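Local coordinates for protein FLUORESCENT IN BLUE LIGHT, chloroplastic (Arabidopsis thaliana, PDB 4YVO) that acts as a negative regulator of tetrapyrrole and chlorophyll biosynthesis in chloroplasts, its TPR domain mediating complex formation with glutamyl-tRNA reductase, at residues E74-L79 with R96-S101. Numbering follows the deposited sequence.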
loop_
_atom_site.group_PDB
_atom_site.type_symbol
_atom_site.label_atom_id
_atom_site.label_comp_id
_atom_site.label_asym_id
_atom_site.label_seq_id
_atom_site.Cartn_x
_atom_site.Cartn_y
_atom_site.Cartn_z
ATOM N N GLU A 74 -9.549 -3.732 -8.606
ATOM C CA GLU A 74 -8.520 -4.649 -9.070
ATOM C C GLU A 74 -7.599 -5.075 -7.935
ATOM O O GLU A 74 -7.306 -6.258 -7.771
ATOM C CB GLU A 74 -7.702 -4.020 -10.199
ATOM C CG GLU A 74 -8.517 -3.633 -11.431
ATOM C CD GLU A 74 -9.177 -4.825 -12.097
ATOM O OE1 GLU A 74 -8.559 -5.421 -13.001
ATOM O OE2 GLU A 74 -10.316 -5.174 -11.722
ATOM N N PHE A 75 -7.129 -4.103 -7.162
ATOM C CA PHE A 75 -6.191 -4.390 -6.081
ATOM C C PHE A 75 -6.842 -5.219 -4.964
ATOM O O PHE A 75 -6.171 -6.011 -4.294
ATOM C CB PHE A 75 -5.605 -3.098 -5.499
ATOM C CG PHE A 75 -4.604 -2.414 -6.392
ATOM C CD1 PHE A 75 -3.472 -3.085 -6.827
ATOM C CD2 PHE A 75 -4.771 -1.083 -6.751
ATOM C CE1 PHE A 75 -2.535 -2.446 -7.622
ATOM C CE2 PHE A 75 -3.833 -0.441 -7.547
ATOM C CZ PHE A 75 -2.715 -1.123 -7.984
ATOM N N LYS A 76 -8.145 -5.034 -4.762
ATOM C CA LYS A 76 -8.864 -5.792 -3.738
ATOM C C LYS A 76 -8.924 -7.269 -4.131
ATOM O O LYS A 76 -8.766 -8.145 -3.286
ATOM C CB LYS A 76 -10.274 -5.225 -3.527
ATOM C CG LYS A 76 -10.962 -5.676 -2.243
ATOM C CD LYS A 76 -10.281 -5.057 -1.015
ATOM C CE LYS A 76 -11.122 -5.178 0.268
ATOM N NZ LYS A 76 -12.376 -4.327 0.304
ATOM N N ILE A 77 -9.145 -7.542 -5.415
ATOM C CA ILE A 77 -9.068 -8.913 -5.925
ATOM C C ILE A 77 -7.654 -9.468 -5.773
ATOM O O ILE A 77 -7.466 -10.607 -5.337
ATOM C CB ILE A 77 -9.518 -9.003 -7.401
ATOM C CG1 ILE A 77 -10.997 -8.632 -7.515
ATOM C CG2 ILE A 77 -9.269 -10.403 -7.977
ATOM C CD1 ILE A 77 -11.477 -8.466 -8.941
ATOM N N ALA A 78 -6.659 -8.655 -6.115
ATOM C CA ALA A 78 -5.273 -9.079 -5.986
ATOM C C ALA A 78 -4.963 -9.442 -4.533
ATOM O O ALA A 78 -4.292 -10.435 -4.265
ATOM C CB ALA A 78 -4.331 -7.987 -6.483
ATOM N N LEU A 79 -5.474 -8.647 -3.598
ATOM C CA LEU A 79 -5.243 -8.906 -2.176
ATOM C C LEU A 79 -5.836 -10.246 -1.758
ATOM O O LEU A 79 -5.186 -11.034 -1.067
ATOM C CB LEU A 79 -5.848 -7.796 -1.314
ATOM C CG LEU A 79 -5.496 -7.875 0.175
ATOM C CD1 LEU A 79 -4.054 -7.441 0.396
ATOM C CD2 LEU A 79 -6.446 -7.022 1.001
ATOM N N ARG A 96 -0.395 -1.962 -0.970
ATOM C CA ARG A 96 0.092 -0.654 -1.387
ATOM C C ARG A 96 -0.835 -0.033 -2.428
ATOM O O ARG A 96 -1.136 1.162 -2.375
ATOM C CB ARG A 96 1.501 -0.760 -1.954
ATOM C CG ARG A 96 1.979 0.528 -2.623
ATOM C CD ARG A 96 3.429 0.435 -3.054
ATOM N NE ARG A 96 3.656 -0.740 -3.885
ATOM C CZ ARG A 96 4.817 -1.381 -3.971
ATOM N NH1 ARG A 96 5.865 -0.958 -3.275
ATOM N NH2 ARG A 96 4.927 -2.446 -4.750
ATOM N N GLY A 97 -1.274 -0.838 -3.391
ATOM C CA GLY A 97 -2.182 -0.359 -4.421
ATOM C C GLY A 97 -3.494 0.121 -3.822
ATOM O O GLY A 97 -4.023 1.161 -4.221
ATOM N N LEU A 98 -4.026 -0.637 -2.871
ATOM C CA LEU A 98 -5.243 -0.225 -2.170
ATOM C C LEU A 98 -5.033 1.106 -1.440
ATOM O O LEU A 98 -5.859 2.019 -1.547
ATOM C CB LEU A 98 -5.695 -1.309 -1.190
ATOM C CG LEU A 98 -6.274 -2.547 -1.879
ATOM C CD1 LEU A 98 -6.344 -3.743 -0.938
ATOM C CD2 LEU A 98 -7.648 -2.236 -2.459
ATOM N N GLY A 99 -3.930 1.217 -0.714
ATOM C CA GLY A 99 -3.616 2.438 0.009
ATOM C C GLY A 99 -3.514 3.630 -0.925
ATOM O O GLY A 99 -4.062 4.697 -0.643
ATOM N N ALA A 100 -2.811 3.459 -2.040
ATOM C CA ALA A 100 -2.669 4.545 -3.012
ATOM C C ALA A 100 -4.018 4.917 -3.629
ATOM O O ALA A 100 -4.329 6.097 -3.811
ATOM C CB ALA A 100 -1.664 4.169 -4.096
ATOM N N SER A 101 -4.831 3.910 -3.938
ATOM C CA SER A 101 -6.154 4.149 -4.510
ATOM C C SER A 101 -7.031 4.942 -3.547
ATOM O O SER A 101 -7.767 5.847 -3.951
ATOM C CB SER A 101 -6.846 2.825 -4.839
ATOM O OG SER A 101 -6.124 2.103 -5.817
#
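One face of the F75 ring lies flat on the backbone of G97, whose CA sits 3.4 Å from the ring centroid and only 8° off its normal, a CH-pi contact over the middle of the ring; the edge at CD2 meets S101 OG at 3.6 Å. The pair is a worked example of how tetratricopeptide repeats stack: 74-79, on helix 68-84 and within TPR 1, packs nearly antiparallel against 96-101, on helix 88-104 and within TPR 2. The axes of these two segments approach to 8.8 Å, with 155° between their N-to-C directions. A small residue on one helix receives a large aromatic from the other. With no side chain on G97, the ring can settle on bare backbone, CD2 standing 3.4 Å from G97 C. With CG anti to its own carbonyl carbon (chi1 -73°), F75 reaches across to the neighbouring helix. An alanine at F75 would remove the ring, and a gap would probably open over G97, its CA losing the CH-pi partner and S101 OG losing the ring edge at CD2. Beside the ring, L98 packs its CG against F75 CB at 3.7 Å and its two methyls against K76 and L79: CD2 lies 3.7 Å from K76 N, and CD1 meets L79 CD2 at 3.8 Å, the two leucine side chains crossing at about a right angle. Y114 of helix 108-125 also touches K76, L79 and L98, tying this seam to the next helix, and K76 NZ is hydrogen-bonded to Y72 OH. At the ring's edge, S101 OG donates to G97 O at 2.8 Å from above the carbonyl plane, while S101 N reaches the same oxygen from the opposite face.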